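Local coordinates for protein polyhomeotic (Drosophila melanogaster, PDB 1KW4) that acts in Polycomb group complexes that keep homeotic genes repressed during development, its SAM domain assembling into a helical polymer, at residues D20-F25 with D37-Q42; L50-K55 with N59-K64. The protein carries 1 engineered substitution. All coordinates share one frame; numbering follows the deposited sequence.

Interaction 1: residues D20-F25 with D37-Q42; sequences DDVSNF and DDFIQQ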
loop_
_atom_site.group_PDB
_atom_site.type_symbol
_atom_site.label_atom_id
_atom_site.label_comp_id
_atom_site.label_asym_id
_atom_site.label_seq_id
_atom_site.Cartn_x
_atom_site.Cartn_y
_atom_site.Cartn_z
ATOM N N ASP A 20 9.662 -4.845 -1.919
ATOM C CA ASP A 20 9.114 -6.117 -2.398
ATOM C C ASP A 20 8.037 -6.654 -1.452
ATOM O O ASP A 20 7.029 -7.204 -1.905
ATOM C CB ASP A 20 10.216 -7.171 -2.565
ATOM C CG ASP A 20 11.116 -6.894 -3.756
ATOM O OD1 ASP A 20 10.749 -6.061 -4.614
ATOM O OD2 ASP A 20 12.193 -7.525 -3.839
ATOM N N ASP A 21 8.248 -6.498 -0.146
ATOM C CA ASP A 21 7.270 -6.957 0.844
ATOM C C ASP A 21 5.945 -6.205 0.657
ATOM O O ASP A 21 4.868 -6.800 0.698
ATOM C CB ASP A 21 7.769 -6.717 2.279
ATOM C CG ASP A 21 8.930 -7.620 2.670
ATOM O OD1 ASP A 21 9.032 -8.747 2.135
ATOM O OD2 ASP A 21 9.733 -7.207 3.538
ATOM N N VAL A 22 6.029 -4.891 0.473
ATOM C CA VAL A 22 4.829 -4.080 0.270
ATOM C C VAL A 22 4.101 -4.499 -1.013
ATOM O O VAL A 22 2.874 -4.560 -1.039
ATOM C CB VAL A 22 5.181 -2.570 0.197
ATOM C CG1 VAL A 22 3.964 -1.759 -0.279
ATOM C CG2 VAL A 22 5.629 -2.074 1.579
ATOM N N SER A 23 4.851 -4.805 -2.071
ATOM C CA SER A 23 4.224 -5.204 -3.334
ATOM C C SER A 23 3.433 -6.506 -3.179
ATOM O O SER A 23 2.393 -6.695 -3.814
ATOM C CB SER A 23 5.281 -5.349 -4.445
ATOM O OG SER A 23 6.057 -6.522 -4.284
ATOM N N ASN A 24 3.919 -7.406 -2.331
ATOM C CA ASN A 24 3.216 -8.665 -2.100
ATOM C C ASN A 24 1.951 -8.427 -1.268
ATOM O O ASN A 24 0.927 -9.089 -1.467
ATOM C CB ASN A 24 4.147 -9.668 -1.411
ATOM C CG ASN A 24 5.119 -10.318 -2.387
ATOM O OD1 ASN A 24 4.701 -10.974 -3.341
ATOM N ND2 ASN A 24 6.413 -10.136 -2.156
ATOM N N PHE A 25 2.032 -7.477 -0.343
ATOM C CA PHE A 25 0.900 -7.103 0.505
ATOM C C PHE A 25 -0.227 -6.549 -0.381
ATOM O O PHE A 25 -1.394 -6.928 -0.236
ATOM C CB PHE A 25 1.362 -6.048 1.524
ATOM C CG PHE A 25 0.238 -5.372 2.275
ATOM C CD1 PHE A 25 -0.488 -6.056 3.246
ATOM C CD2 PHE A 25 -0.064 -4.033 2.030
ATOM C CE1 PHE A 25 -1.498 -5.416 3.966
ATOM C CE2 PHE A 25 -1.073 -3.381 2.745
ATOM C CZ PHE A 25 -1.790 -4.078 3.718
ATOM N N ASP A 37 2.500 -2.769 -9.715
ATOM C CA ASP A 37 3.623 -2.128 -10.397
ATOM C C ASP A 37 3.831 -0.673 -9.987
ATOM O O ASP A 37 4.965 -0.191 -9.968
ATOM C CB ASP A 37 3.462 -2.222 -11.918
ATOM C CG ASP A 37 3.592 -3.645 -12.432
ATOM O OD1 ASP A 37 4.199 -4.482 -11.727
ATOM O OD2 ASP A 37 3.098 -3.925 -13.547
ATOM N N ASP A 38 2.748 0.029 -9.666
ATOM C CA ASP A 38 2.849 1.425 -9.247
ATOM C C ASP A 38 3.583 1.536 -7.912
ATOM O O ASP A 38 4.413 2.430 -7.726
ATOM C CB ASP A 38 1.462 2.060 -9.126
ATOM C CG ASP A 38 0.730 2.110 -10.451
ATOM O OD1 ASP A 38 1.353 2.518 -11.456
ATOM O OD2 ASP A 38 -0.466 1.750 -10.488
ATOM N N PHE A 39 3.280 0.635 -6.979
ATOM C CA PHE A 39 3.952 0.662 -5.682
ATOM C C PHE A 39 5.445 0.380 -5.844
ATOM O O PHE A 39 6.283 1.007 -5.186
ATOM C CB PHE A 39 3.319 -0.353 -4.713
ATOM C CG PHE A 39 2.106 0.177 -3.998
ATOM C CD1 PHE A 39 0.867 0.230 -4.632
ATOM C CD2 PHE A 39 2.221 0.690 -2.709
ATOM C CE1 PHE A 39 -0.241 0.791 -3.993
ATOM C CE2 PHE A 39 1.121 1.256 -2.060
ATOM C CZ PHE A 39 -0.111 1.308 -2.703
ATOM N N ILE A 40 5.786 -0.552 -6.730
ATOM C CA ILE A 40 7.188 -0.881 -6.958
ATOM C C ILE A 40 7.900 0.303 -7.612
ATOM O O ILE A 40 8.996 0.687 -7.190
ATOM C CB ILE A 40 7.331 -2.139 -7.852
ATOM C CG1 ILE A 40 6.798 -3.364 -7.106
ATOM C CG2 ILE A 40 8.802 -2.363 -8.226
ATOM C CD1 ILE A 40 6.700 -4.622 -7.968
ATOM N N GLN A 41 7.267 0.888 -8.625
ATOM C CA GLN A 41 7.846 2.027 -9.339
ATOM C C GLN A 41 8.076 3.241 -8.437
ATOM O O GLN A 41 9.057 3.965 -8.605
ATOM C CB GLN A 41 6.950 2.425 -10.518
ATOM C CG GLN A 41 7.467 3.621 -11.310
ATOM C CD GLN A 41 6.555 4.003 -12.459
ATOM O OE1 GLN A 41 5.383 4.328 -12.258
ATOM N NE2 GLN A 41 7.090 3.968 -13.676
ATOM N N GLN A 42 7.179 3.467 -7.482
ATOM C CA GLN A 42 7.321 4.602 -6.576
ATOM C C GLN A 42 8.162 4.262 -5.345
ATOM O O GLN A 42 8.308 5.089 -4.439
ATOM C CB GLN A 42 5.947 5.118 -6.144
ATOM C CG GLN A 42 5.130 5.738 -7.273
ATOM C CD GLN A 42 5.856 6.886 -7.956
ATOM O OE1 GLN A 42 6.314 7.823 -7.302
ATOM N NE2 GLN A 42 5.962 6.817 -9.278
#
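Ser23 and Ile40 meet through their carbon atoms, and beside them Val22 touches the ring of Phe39; these two pairs carry the contact between the short helices 19-27 and 36-41. Ser23 CB lies 3.6 Å from Ile40 CG1, and Ile40 CD1 follows at 3.9 Å from the same Ser23 CB, so the outer end of the isoleucine runs alongside the serine's methylene. In Ile40 the CG1 branch stands anti to the carbonyl carbon (chi1 -66°), which brings this longer arm toward the facing helix although its CB does not point straight there. In the neighbouring, buried pair, Val22 CG1 approaches Phe39 CD2 at 3.9 Å. The methyl arrives obliquely to the ring, and the two side chains cross at about a right angle. No hydrogen bond links the segments; the helices are joined by apolar contact, Ser23 and Phe39 coming closest at the backbone with CA atoms 6.3 Å apart. Such close approach through small and branched side chains is an example of how the SAM domain, a compact bundle of five helices, brings its first two helices together. The serine hydroxyl is spent within its own helix: Ser23 OG donates to Asp20 O at 2.7 Å, tilted 25° from the carbonyl plane. Asn24 N reaches Asp20 O from the same face, so two donors grip one carbonyl oxygen, and the bond from Ser23 OG fixes how the hydroxyl is turned. With an alanine here the hydroxyl is gone, and the Asp20 carbonyl would probably be gripped less firmly, with the backbone Asn24 N still bound to it. Further out, Asp21 OD2 accepts a hydrogen bond from Ser18 N, just before helix 19-27, while Ile71 of helix 65-78 packs on Phe39.

Interaction 2: residues L50-K55 with N59-K64; sequences LRLKEK and NAMGMK. Engineered in segment 50-55: Arg51 (natural residue Leu).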
loop_
_atom_site.group_PDB
_atom_site.type_symbol
_atom_site.label_atom_id
_atom_site.label_comp_id
_atom_site.label_asym_id
_atom_site.label_seq_id
_atom_site.Cartn_x
_atom_site.Cartn_y
_atom_site.Cartn_z
ATOM N N LEU A 50 3.282 3.492 5.851
ATOM C CA LEU A 50 2.686 4.006 7.077
ATOM C C LEU A 50 2.266 5.471 6.941
ATOM O O LEU A 50 1.377 5.937 7.660
ATOM C CB LEU A 50 3.670 3.847 8.240
ATOM C CG LEU A 50 3.896 2.402 8.706
ATOM C CD1 LEU A 50 5.086 2.330 9.650
ATOM C CD2 LEU A 50 2.633 1.889 9.384
ATOM N N ARG A 51 2.893 6.185 6.010
ATOM C CA ARG A 51 2.599 7.601 5.787
ATOM C C ARG A 51 1.577 7.877 4.688
ATOM O O ARG A 51 1.072 8.997 4.578
ATOM C CB ARG A 51 3.889 8.351 5.445
ATOM C CG ARG A 51 4.917 8.361 6.548
ATOM C CD ARG A 51 4.384 9.052 7.795
ATOM N NE ARG A 51 3.647 10.282 7.500
ATOM C CZ ARG A 51 4.097 11.289 6.753
ATOM N NH1 ARG A 51 5.302 11.233 6.196
ATOM N NH2 ARG A 51 3.342 12.366 6.570
ATOM N N LEU A 52 1.276 6.872 3.871
ATOM C CA LEU A 52 0.324 7.040 2.778
ATOM C C LEU A 52 -1.100 7.353 3.220
ATOM O O LEU A 52 -1.711 6.603 3.980
ATOM C CB LEU A 52 0.311 5.795 1.884
ATOM C CG LEU A 52 1.341 5.745 0.754
ATOM C CD1 LEU A 52 1.304 4.377 0.072
ATOM C CD2 LEU A 52 1.040 6.849 -0.250
ATOM N N LYS A 53 -1.623 8.472 2.732
ATOM C CA LYS A 53 -2.981 8.884 3.051
ATOM C C LYS A 53 -3.821 8.730 1.791
ATOM O O LYS A 53 -3.286 8.593 0.695
ATOM C CB LYS A 53 -3.011 10.350 3.495
ATOM C CG LYS A 53 -2.226 10.655 4.758
ATOM C CD LYS A 53 -2.267 12.150 5.056
ATOM C CE LYS A 53 -1.518 12.495 6.336
ATOM N NZ LYS A 53 -1.540 13.965 6.596
ATOM N N GLU A 54 -5.137 8.762 1.952
ATOM C CA GLU A 54 -6.045 8.638 0.821
ATOM C C GLU A 54 -5.710 9.659 -0.278
ATOM O O GLU A 54 -5.741 9.331 -1.464
ATOM C CB GLU A 54 -7.487 8.804 1.316
ATOM C CG GLU A 54 -8.560 8.787 0.242
ATOM C CD GLU A 54 -8.785 10.150 -0.371
ATOM O OE1 GLU A 54 -8.972 11.117 0.398
ATOM O OE2 GLU A 54 -8.782 10.257 -1.616
ATOM N N LYS A 55 -5.361 10.882 0.120
ATOM C CA LYS A 55 -5.027 11.939 -0.842
ATOM C C LYS A 55 -3.848 11.579 -1.749
ATOM O O LYS A 55 -3.863 11.870 -2.946
ATOM C CB LYS A 55 -4.704 13.250 -0.110
ATOM C CG LYS A 55 -3.347 13.246 0.587
ATOM C CD LYS A 55 -2.929 14.628 1.076
ATOM C CE LYS A 55 -3.718 15.065 2.297
ATOM N NZ LYS A 55 -3.224 16.374 2.818
ATOM N N ASN A 59 -4.833 11.206 -5.505
ATOM C CA ASN A 59 -4.239 12.312 -6.250
ATOM C C ASN A 59 -2.853 12.020 -6.815
ATOM O O ASN A 59 -2.650 12.067 -8.028
ATOM C CB ASN A 59 -4.181 13.569 -5.374
ATOM C CG ASN A 59 -5.558 14.045 -4.950
ATOM O OD1 ASN A 59 -6.430 14.283 -5.788
ATOM N ND2 ASN A 59 -5.761 14.188 -3.644
ATOM N N ALA A 60 -1.901 11.714 -5.941
ATOM C CA ALA A 60 -0.535 11.440 -6.371
ATOM C C ALA A 60 -0.362 10.167 -7.197
ATOM O O ALA A 60 0.395 10.154 -8.165
ATOM C CB ALA A 60 0.391 11.401 -5.158
HETATM N N MSE A 61 -1.061 9.098 -6.827
HETATM C CA MSE A 61 -0.931 7.838 -7.553
HETATM C C MSE A 61 -2.051 7.526 -8.559
HETATM O O MSE A 61 -1.998 6.511 -9.249
HETATM C CB MSE A 61 -0.759 6.686 -6.548
HETATM C CG MSE A 61 0.548 6.792 -5.743
HETATM SE SE MSE A 61 0.889 5.389 -4.427
HETATM C CE MSE A 61 1.235 3.923 -5.651
ATOM N N GLY A 62 -3.050 8.402 -8.648
ATOM C CA GLY A 62 -4.143 8.210 -9.595
ATOM C C GLY A 62 -5.001 6.971 -9.398
ATOM O O GLY A 62 -5.624 6.468 -10.336
HETATM N N MSE A 63 -5.052 6.492 -8.164
HETATM C CA MSE A 63 -5.817 5.300 -7.814
HETATM C C MSE A 63 -7.311 5.589 -7.639
HETATM O O MSE A 63 -7.701 6.706 -7.294
HETATM C CB MSE A 63 -5.242 4.735 -6.515
HETATM C CG MSE A 63 -5.731 3.375 -6.102
HETATM SE SE MSE A 63 -4.687 2.828 -4.565
HETATM C CE MSE A 63 -2.944 2.824 -5.373
ATOM N N LYS A 64 -8.146 4.581 -7.890
ATOM C CA LYS A 64 -9.588 4.729 -7.705
ATOM C C LYS A 64 -9.827 4.775 -6.194
ATOM O O LYS A 64 -9.052 4.212 -5.411
ATOM C CB LYS A 64 -10.340 3.559 -8.348
ATOM C CG LYS A 64 -10.342 3.609 -9.875
ATOM C CD LYS A 64 -11.198 2.510 -10.484
ATOM C CE LYS A 64 -11.367 2.715 -11.987
ATOM N NZ LYS A 64 -12.401 1.814 -12.584
#
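Asn59 carries its amide anti to its own carbonyl carbon (chi1 -62°), beside the backbone N, and this turns ND2 back toward Lys55 one helical turn earlier. Lys55 has CG set between its backbone N and carbonyl carbon, and its chain bends again at chi3, leading the amine away while CB stays 3.8 Å from Asn59 ND2. Two donors from the same residue thus converge on one oxygen. Asn59 N gives the stronger bond to Lys55 O, 2.8 Å long with an N-H...O angle of 142°, and comes in tilted from the carbonyl plane. Asn59 ND2 adds a weak bond to Lys55 O at 3.1 Å, bent to 123°. On the side turned to the protein interior, Leu52 CD2 and Met61 SE, the selenium of a selenomethionine, make a looser apolar contact at 4.4 Å. Both side chains also lie against Phe39 of helix 36-41, which links this surface contact to the core. Lys53 occupies the N-cap position of helix 54-60, and its backbone N is hydrogen-bonded to His56 ND1. Where the helix ends, Gly62 leaves helical geometry with a positive phi, and Met63 makes a backbone hydrogen bond with Leu57. Helix 54-60, with the linkers that lead into and out of it, is the short fourth helix of the five-helix SAM fold.

Overall arrangement
From the N terminus, the chain first forms helix 19-27, and with eleven residues between its segments, interaction 1 brings helix 36-41 back against it, closing the first loop. Helix 46-51 follows, and then interaction 2 closes a much shorter loop spanning helix 54-60, with three residues between its segments. The two loops are in series, neither enclosing nor crossing the other, and the contact centres lie about 14 Å apart. Helix 36-41 bridges them: Phe39 CE1 packs on Met63 CE at 3.7 Å, and Asp38 CB on Met61 CE at 3.9 Å. Helix 65-78 completes the fold, with its Ile71 packing on Met63.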